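Local structure of Exo-beta-1,4-mannosidase (Rhizomucor miehei, 4LYP) at residues I375-F389 and I433-L447. The protein is a fungal family 5 glycoside hydrolase, an exo-acting beta-mannosidase that removes terminal mannose from beta-1,4-linked mannosides and probably also transfers mannosyl groups. Numbering follows the deposited sequence. Where two conformers were deposited one is given.
Sequences IVSLASNRSFSGSNF and IKDYNANLLKVQKEL. With GAI (guanidine), chain D.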
loop_
_atom_site.group_PDB
_atom_site.type_symbol
_atom_site.label_atom_id
_atom_site.label_comp_id
_atom_site.label_asym_id
_atom_site.label_seq_id
_atom_site.Cartn_x
_atom_site.Cartn_y
_atom_site.Cartn_z
ATOM N N ILE A 375 -0.862 -16.168 -9.828
ATOM C CA ILE A 375 -1.993 -15.289 -9.743
ATOM C C ILE A 375 -2.829 -15.322 -11.031
ATOM O O ILE A 375 -4.067 -15.349 -10.986
ATOM C CB ILE A 375 -1.582 -13.858 -9.393
ATOM C CG1 ILE A 375 -1.037 -13.802 -7.962
ATOM C CG2 ILE A 375 -2.785 -12.904 -9.533
ATOM C CD1 ILE A 375 -0.261 -12.532 -7.666
ATOM N N VAL A 376 -2.173 -15.355 -12.188
ATOM C CA VAL A 376 -2.927 -15.407 -13.440
ATOM C C VAL A 376 -3.773 -16.700 -13.444
ATOM O O VAL A 376 -4.944 -16.641 -13.877
ATOM C CB VAL A 376 -1.923 -15.363 -14.677
ATOM C CG1 VAL A 376 -2.647 -15.719 -15.956
ATOM C CG2 VAL A 376 -1.361 -13.927 -14.748
ATOM N N SER A 377 -3.204 -17.822 -13.037
ATOM C CA SER A 377 -3.931 -19.075 -13.051
ATOM C C SER A 377 -5.087 -19.022 -12.050
ATOM O O SER A 377 -6.271 -19.380 -12.351
ATOM C CB SER A 377 -2.940 -20.220 -12.726
ATOM O OG SER A 377 -3.663 -21.419 -12.773
ATOM N N LEU A 378 -4.867 -18.501 -10.814
ATOM C CA LEU A 378 -5.940 -18.369 -9.823
ATOM C C LEU A 378 -7.043 -17.392 -10.300
ATOM O O LEU A 378 -8.247 -17.619 -10.082
ATOM C CB LEU A 378 -5.445 -17.916 -8.457
ATOM C CG LEU A 378 -4.534 -18.968 -7.749
ATOM C CD1 LEU A 378 -3.759 -18.277 -6.653
ATOM C CD2 LEU A 378 -5.462 -20.019 -7.151
ATOM N N ALA A 379 -6.648 -16.294 -10.926
ATOM C CA ALA A 379 -7.615 -15.322 -11.425
ATOM C C ALA A 379 -8.497 -15.903 -12.517
ATOM O O ALA A 379 -9.640 -15.534 -12.660
ATOM C CB ALA A 379 -6.842 -14.127 -11.987
ATOM N N SER A 380 -7.953 -16.841 -13.275
ATOM C CA SER A 380 -8.669 -17.539 -14.353
ATOM C C SER A 380 -9.819 -18.324 -13.835
ATOM O O SER A 380 -10.774 -18.508 -14.588
ATOM C CB SER A 380 -7.720 -18.433 -15.170
ATOM O OG SER A 380 -6.693 -17.628 -15.816
ATOM N N ASN A 381 -9.728 -18.812 -12.599
ATOM C CA ASN A 381 -10.852 -19.498 -11.975
ATOM C C ASN A 381 -11.609 -18.567 -11.019
ATOM O O ASN A 381 -12.460 -19.010 -10.224
ATOM C CB ASN A 381 -10.338 -20.755 -11.233
ATOM C CG ASN A 381 -11.402 -21.838 -11.075
ATOM O OD1 ASN A 381 -12.367 -21.899 -11.838
ATOM N ND2 ASN A 381 -11.225 -22.697 -10.079
ATOM N N ARG A 382 -11.341 -17.275 -11.062
ATOM C CA ARG A 382 -12.054 -16.317 -10.212
ATOM C C ARG A 382 -11.814 -16.603 -8.695
ATOM O O ARG A 382 -12.690 -16.371 -7.874
ATOM C CB ARG A 382 -13.535 -16.074 -10.593
ATOM C CG ARG A 382 -13.697 -15.573 -12.026
ATOM C CD ARG A 382 -15.163 -15.354 -12.356
ATOM N NE ARG A 382 -15.681 -14.139 -11.627
ATOM C CZ ARG A 382 -16.844 -14.068 -10.963
ATOM N NH1 ARG A 382 -17.624 -15.157 -10.749
ATOM N NH2 ARG A 382 -17.230 -12.876 -10.460
ATOM N N SER A 383 -10.560 -16.908 -8.358
ATOM C CA SER A 383 -10.163 -17.151 -6.969
ATOM C C SER A 383 -9.180 -16.093 -6.465
ATOM O O SER A 383 -8.724 -16.199 -5.352
ATOM C CB SER A 383 -9.532 -18.546 -6.837
ATOM O OG SER A 383 -10.529 -19.477 -7.222
ATOM N N PHE A 384 -8.777 -15.144 -7.298
ATOM C CA PHE A 384 -7.813 -14.102 -6.924
ATOM C C PHE A 384 -8.065 -12.969 -7.869
ATOM O O PHE A 384 -8.377 -13.189 -9.029
ATOM C CB PHE A 384 -6.341 -14.609 -7.071
ATOM C CG PHE A 384 -5.463 -14.282 -5.875
ATOM C CD1 PHE A 384 -4.819 -13.047 -5.853
ATOM C CD2 PHE A 384 -5.365 -15.116 -4.799
ATOM C CE1 PHE A 384 -4.026 -12.711 -4.804
ATOM C CE2 PHE A 384 -4.599 -14.785 -3.700
ATOM C CZ PHE A 384 -3.942 -13.556 -3.706
ATOM N N SER A 385 -7.891 -11.747 -7.388
ATOM C CA SER A 385 -8.237 -10.600 -8.205
ATOM C C SER A 385 -7.054 -9.790 -8.731
ATOM O O SER A 385 -7.262 -8.954 -9.564
ATOM C CB SER A 385 -9.226 -9.676 -7.512
ATOM O OG SER A 385 -10.530 -10.222 -7.493
ATOM N N GLY A 386 -5.849 -10.071 -8.271
ATOM C CA GLY A 386 -4.627 -9.405 -8.759
ATOM C C GLY A 386 -3.746 -9.039 -7.578
ATOM O O GLY A 386 -3.759 -9.665 -6.525
ATOM N N SER A 387 -2.866 -8.042 -7.824
ATOM C CA SER A 387 -1.780 -7.775 -6.899
ATOM C C SER A 387 -1.255 -6.350 -7.096
ATOM O O SER A 387 -1.467 -5.715 -8.160
ATOM C CB SER A 387 -0.619 -8.776 -7.100
ATOM O OG SER A 387 -0.134 -8.721 -8.439
ATOM N N ASN A 388 -0.514 -5.889 -6.084
ATOM C CA ASN A 388 0.195 -4.603 -6.164
ATOM C C ASN A 388 1.600 -4.873 -5.668
ATOM O O ASN A 388 1.828 -5.050 -4.447
ATOM C CB ASN A 388 -0.427 -3.490 -5.311
ATOM C CG ASN A 388 -1.862 -3.234 -5.619
ATOM O OD1 ASN A 388 -2.736 -4.047 -5.323
ATOM N ND2 ASN A 388 -2.145 -2.056 -6.218
ATOM N N PHE A 389 2.613 -4.956 -6.558
ATOM C CA PHE A 389 3.984 -5.138 -6.083
ATOM C C PHE A 389 4.403 -3.915 -5.257
ATOM O O PHE A 389 3.927 -2.789 -5.461
ATOM C CB PHE A 389 4.949 -5.393 -7.247
ATOM C CG PHE A 389 5.118 -4.229 -8.175
ATOM C CD1 PHE A 389 6.137 -3.293 -7.952
ATOM C CD2 PHE A 389 4.321 -4.033 -9.285
ATOM C CE1 PHE A 389 6.303 -2.160 -8.762
ATOM C CE2 PHE A 389 4.467 -2.943 -10.116
ATOM C CZ PHE A 389 5.477 -2.030 -9.875
ATOM N N ILE A 433 6.773 -7.452 -14.973
ATOM C CA ILE A 433 5.552 -6.781 -14.543
ATOM C C ILE A 433 4.661 -6.478 -15.730
ATOM O O ILE A 433 3.430 -6.726 -15.710
ATOM C CB ILE A 433 5.896 -5.527 -13.740
ATOM C CG1 ILE A 433 6.616 -5.894 -12.446
ATOM C CG2 ILE A 433 4.633 -4.706 -13.484
ATOM C CD1 ILE A 433 7.395 -4.742 -11.855
ATOM N N LYS A 434 5.235 -5.956 -16.818
ATOM C CA LYS A 434 4.465 -5.618 -18.021
ATOM C C LYS A 434 3.807 -6.873 -18.586
ATOM O O LYS A 434 2.598 -6.817 -18.937
ATOM C CB LYS A 434 5.400 -4.933 -19.018
ATOM C CG LYS A 434 4.691 -4.521 -20.305
ATOM C CD LYS A 434 5.673 -3.888 -21.293
ATOM C CE LYS A 434 4.937 -3.464 -22.616
ATOM N NZ LYS A 434 5.963 -2.806 -23.464
ATOM N N ASP A 435 4.540 -7.962 -18.653
ATOM C CA ASP A 435 3.977 -9.168 -19.199
ATOM C C ASP A 435 2.886 -9.748 -18.328
ATOM O O ASP A 435 1.845 -10.199 -18.811
ATOM C CB ASP A 435 5.123 -10.170 -19.446
ATOM C CG ASP A 435 6.065 -9.713 -20.732
ATOM O OD1 ASP A 435 5.690 -8.751 -21.460
ATOM O OD2 ASP A 435 7.103 -10.287 -20.911
ATOM N N TYR A 436 3.049 -9.668 -16.991
ATOM C CA TYR A 436 2.012 -10.056 -16.081
ATOM C C TYR A 436 0.720 -9.264 -16.261
ATOM O O TYR A 436 -0.378 -9.797 -16.336
ATOM C CB TYR A 436 2.488 -9.914 -14.617
ATOM C CG TYR A 436 1.339 -9.899 -13.598
ATOM C CD1 TYR A 436 0.584 -11.031 -13.348
ATOM C CD2 TYR A 436 1.132 -8.769 -12.839
ATOM C CE1 TYR A 436 -0.338 -11.032 -12.341
ATOM C CE2 TYR A 436 0.190 -8.754 -11.849
ATOM C CZ TYR A 436 -0.512 -9.930 -11.561
ATOM O OH TYR A 436 -1.441 -9.959 -10.517
ATOM N N ASN A 437 0.886 -7.937 -16.353
ATOM C CA ASN A 437 -0.283 -7.094 -16.513
ATOM C C ASN A 437 -0.994 -7.432 -17.817
ATOM O O ASN A 437 -2.238 -7.456 -17.848
ATOM C CB ASN A 437 0.113 -5.630 -16.405
ATOM C CG ASN A 437 0.510 -5.233 -14.996
ATOM O OD1 ASN A 437 0.037 -5.785 -14.020
ATOM N ND2 ASN A 437 1.378 -4.215 -14.894
ATOM N N ALA A 438 -0.226 -7.669 -18.895
ATOM C CA ALA A 438 -0.855 -8.108 -20.167
ATOM C C ALA A 438 -1.591 -9.439 -19.957
ATOM O O ALA A 438 -2.738 -9.584 -20.461
ATOM C CB ALA A 438 0.201 -8.188 -21.236
ATOM N N ASN A 439 -0.996 -10.381 -19.245
ATOM C CA ASN A 439 -1.630 -11.651 -19.025
ATOM C C ASN A 439 -2.914 -11.519 -18.186
ATOM O O ASN A 439 -3.936 -12.169 -18.470
ATOM C CB ASN A 439 -0.672 -12.608 -18.325
ATOM C CG ASN A 439 0.466 -13.063 -19.185
ATOM O OD1 ASN A 439 0.408 -12.972 -20.439
ATOM N ND2 ASN A 439 1.566 -13.494 -18.519
ATOM N N LEU A 440 -2.902 -10.652 -17.179
ATOM C CA LEU A 440 -4.068 -10.495 -16.308
ATOM C C LEU A 440 -5.154 -9.757 -17.067
ATOM O O LEU A 440 -6.349 -10.107 -16.918
ATOM C CB LEU A 440 -3.666 -9.705 -15.088
ATOM C CG LEU A 440 -4.588 -9.882 -13.891
ATOM C CD1 LEU A 440 -4.528 -11.329 -13.335
ATOM C CD2 LEU A 440 -4.167 -8.944 -12.749
ATOM N N LEU A 441 -4.802 -8.787 -17.916
ATOM C CA LEU A 441 -5.847 -8.150 -18.742
ATOM C C LEU A 441 -6.468 -9.140 -19.733
ATOM O O LEU A 441 -7.717 -9.098 -19.927
ATOM C CB LEU A 441 -5.274 -6.935 -19.486
ATOM C CG LEU A 441 -6.255 -6.172 -20.364
ATOM C CD1 LEU A 441 -7.453 -5.717 -19.560
ATOM C CD2 LEU A 441 -5.480 -5.004 -21.012
ATOM N N LYS A 442 -5.673 -10.027 -20.322
ATOM C CA LYS A 442 -6.233 -11.040 -21.169
ATOM C C LYS A 442 -7.259 -11.917 -20.416
ATOM O O LYS A 442 -8.328 -12.227 -20.918
ATOM C CB LYS A 442 -5.118 -11.893 -21.782
ATOM C CG LYS A 442 -5.623 -12.969 -22.733
ATOM C CD LYS A 442 -4.468 -13.771 -23.313
ATOM C CE LYS A 442 -4.903 -14.788 -24.371
ATOM N NZ LYS A 442 -4.544 -14.336 -25.772
ATOM N N VAL A 443 -6.940 -12.284 -19.195
ATOM C CA VAL A 443 -7.850 -13.039 -18.353
ATOM C C VAL A 443 -9.111 -12.244 -18.122
ATOM O O VAL A 443 -10.243 -12.749 -18.214
ATOM C CB VAL A 443 -7.215 -13.533 -17.032
ATOM C CG1 VAL A 443 -8.259 -14.116 -16.126
ATOM C CG2 VAL A 443 -6.105 -14.545 -17.311
ATOM N N GLN A 444 -8.951 -10.962 -17.783
ATOM C CA GLN A 444 -10.134 -10.110 -17.518
ATOM C C GLN A 444 -11.093 -10.141 -18.752
ATOM O O GLN A 444 -12.304 -10.262 -18.585
ATOM C CB GLN A 444 -9.751 -8.659 -17.233
ATOM C CG GLN A 444 -10.945 -7.805 -16.854
ATOM C CD GLN A 444 -10.556 -6.350 -16.759
ATOM O OE1 GLN A 444 -9.769 -5.933 -15.879
ATOM N NE2 GLN A 444 -10.997 -5.587 -17.732
ATOM N N LYS A 445 -10.522 -10.021 -19.950
ATOM C CA LYS A 445 -11.321 -10.085 -21.171
ATOM C C LYS A 445 -12.000 -11.425 -21.347
ATOM O O LYS A 445 -13.182 -11.450 -21.627
ATOM C CB LYS A 445 -10.470 -9.675 -22.359
ATOM C CG LYS A 445 -10.049 -8.196 -22.321
ATOM C CD LYS A 445 -9.156 -7.774 -23.500
ATOM C CE LYS A 445 -8.633 -6.312 -23.341
ATOM N NZ LYS A 445 -7.468 -5.846 -24.200
ATOM N N GLU A 446 -11.301 -12.524 -21.103
ATOM C CA GLU A 446 -11.964 -13.850 -21.180
ATOM C C GLU A 446 -13.129 -13.908 -20.224
ATOM O O GLU A 446 -14.224 -14.426 -20.567
ATOM C CB GLU A 446 -10.985 -14.957 -20.837
ATOM C CG GLU A 446 -9.879 -15.205 -21.803
ATOM C CD GLU A 446 -10.308 -15.422 -23.215
ATOM O OE1 GLU A 446 -11.402 -16.014 -23.414
ATOM O OE2 GLU A 446 -9.504 -14.927 -24.121
ATOM N N LEU A 447 -12.963 -13.407 -18.989
ATOM C CA LEU A 447 -14.017 -13.425 -17.985
ATOM C C LEU A 447 -15.154 -12.519 -18.327
ATOM O O LEU A 447 -16.230 -12.649 -17.708
ATOM C CB LEU A 447 -13.418 -13.077 -16.597
ATOM C CG LEU A 447 -12.369 -14.009 -16.065
ATOM C CD1 LEU A 447 -11.816 -13.456 -14.735
ATOM C CD2 LEU A 447 -12.945 -15.431 -15.857
HETATM C C GAI D . -13.074 -11.428 -11.661
HETATM N N1 GAI D . -14.282 -11.739 -12.415
HETATM N N2 GAI D . -12.484 -11.870 -10.429
HETATM N N3 GAI D . -12.353 -10.463 -12.109
#
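Val376, Ala379, Leu440 and Val443 form the apolar centre of a contact between the last two long helices of the chain, 362-380 and 429-448, which run side by side on the outside of the barrel. The axes of 375-380 and 433-447 come within 9.7 Å and run nearly parallel, 8° apart. Val376 enters as a knob between Tyr436, Asn439, Leu440 and Val443; its CG2 lies at the edge of the Tyr436 ring, 3.8 Å from CD1, while CG1 meets Val443 CG2. Leu440 reaches both layers, with CD1 against Ala379 CB and CD2 against Gly386 CA on the strand.

Strand 386-389, roughly antiparallel to helix 433-447, belongs to the inner wall of the (beta/alpha)8 TIM barrel of family 5 enzymes, pairing with strands 53-61 and 333-338. The polar link across the contact is made here: Ser387 OG and Tyr436 OH are hydrogen-bonded at 2.7 Å. Tyr436 carries its hydroxyl between helix 362-380 and the strand because its CG stands anti to the backbone N (chi1 163°), and there Ile375 CG2 approaches it to 3.4 Å; Phe372 stacks on the ring. Farther along, Ile433 CD1 sits over one face of the Phe389 ring in a CH-pi contact, 3.9 Å from the ring centroid.

At the opposite end a Schellman motif closes helix 362-380, with Arg382 at positive phi as its C-prime residue. Leu447 packs beneath this turn, CD2 lying 3.9 Å from Arg382 CG. A bend at chi3 (72°) turns the arginine's guanidinium so that its edge faces the bound guanidine, NE 2.9 Å from N1 of the ligand; NH1 forms a salt bridge with Asp44. Leu447 CD1 also borders this guanidine, which is hydrogen-bonded to Lys46 O.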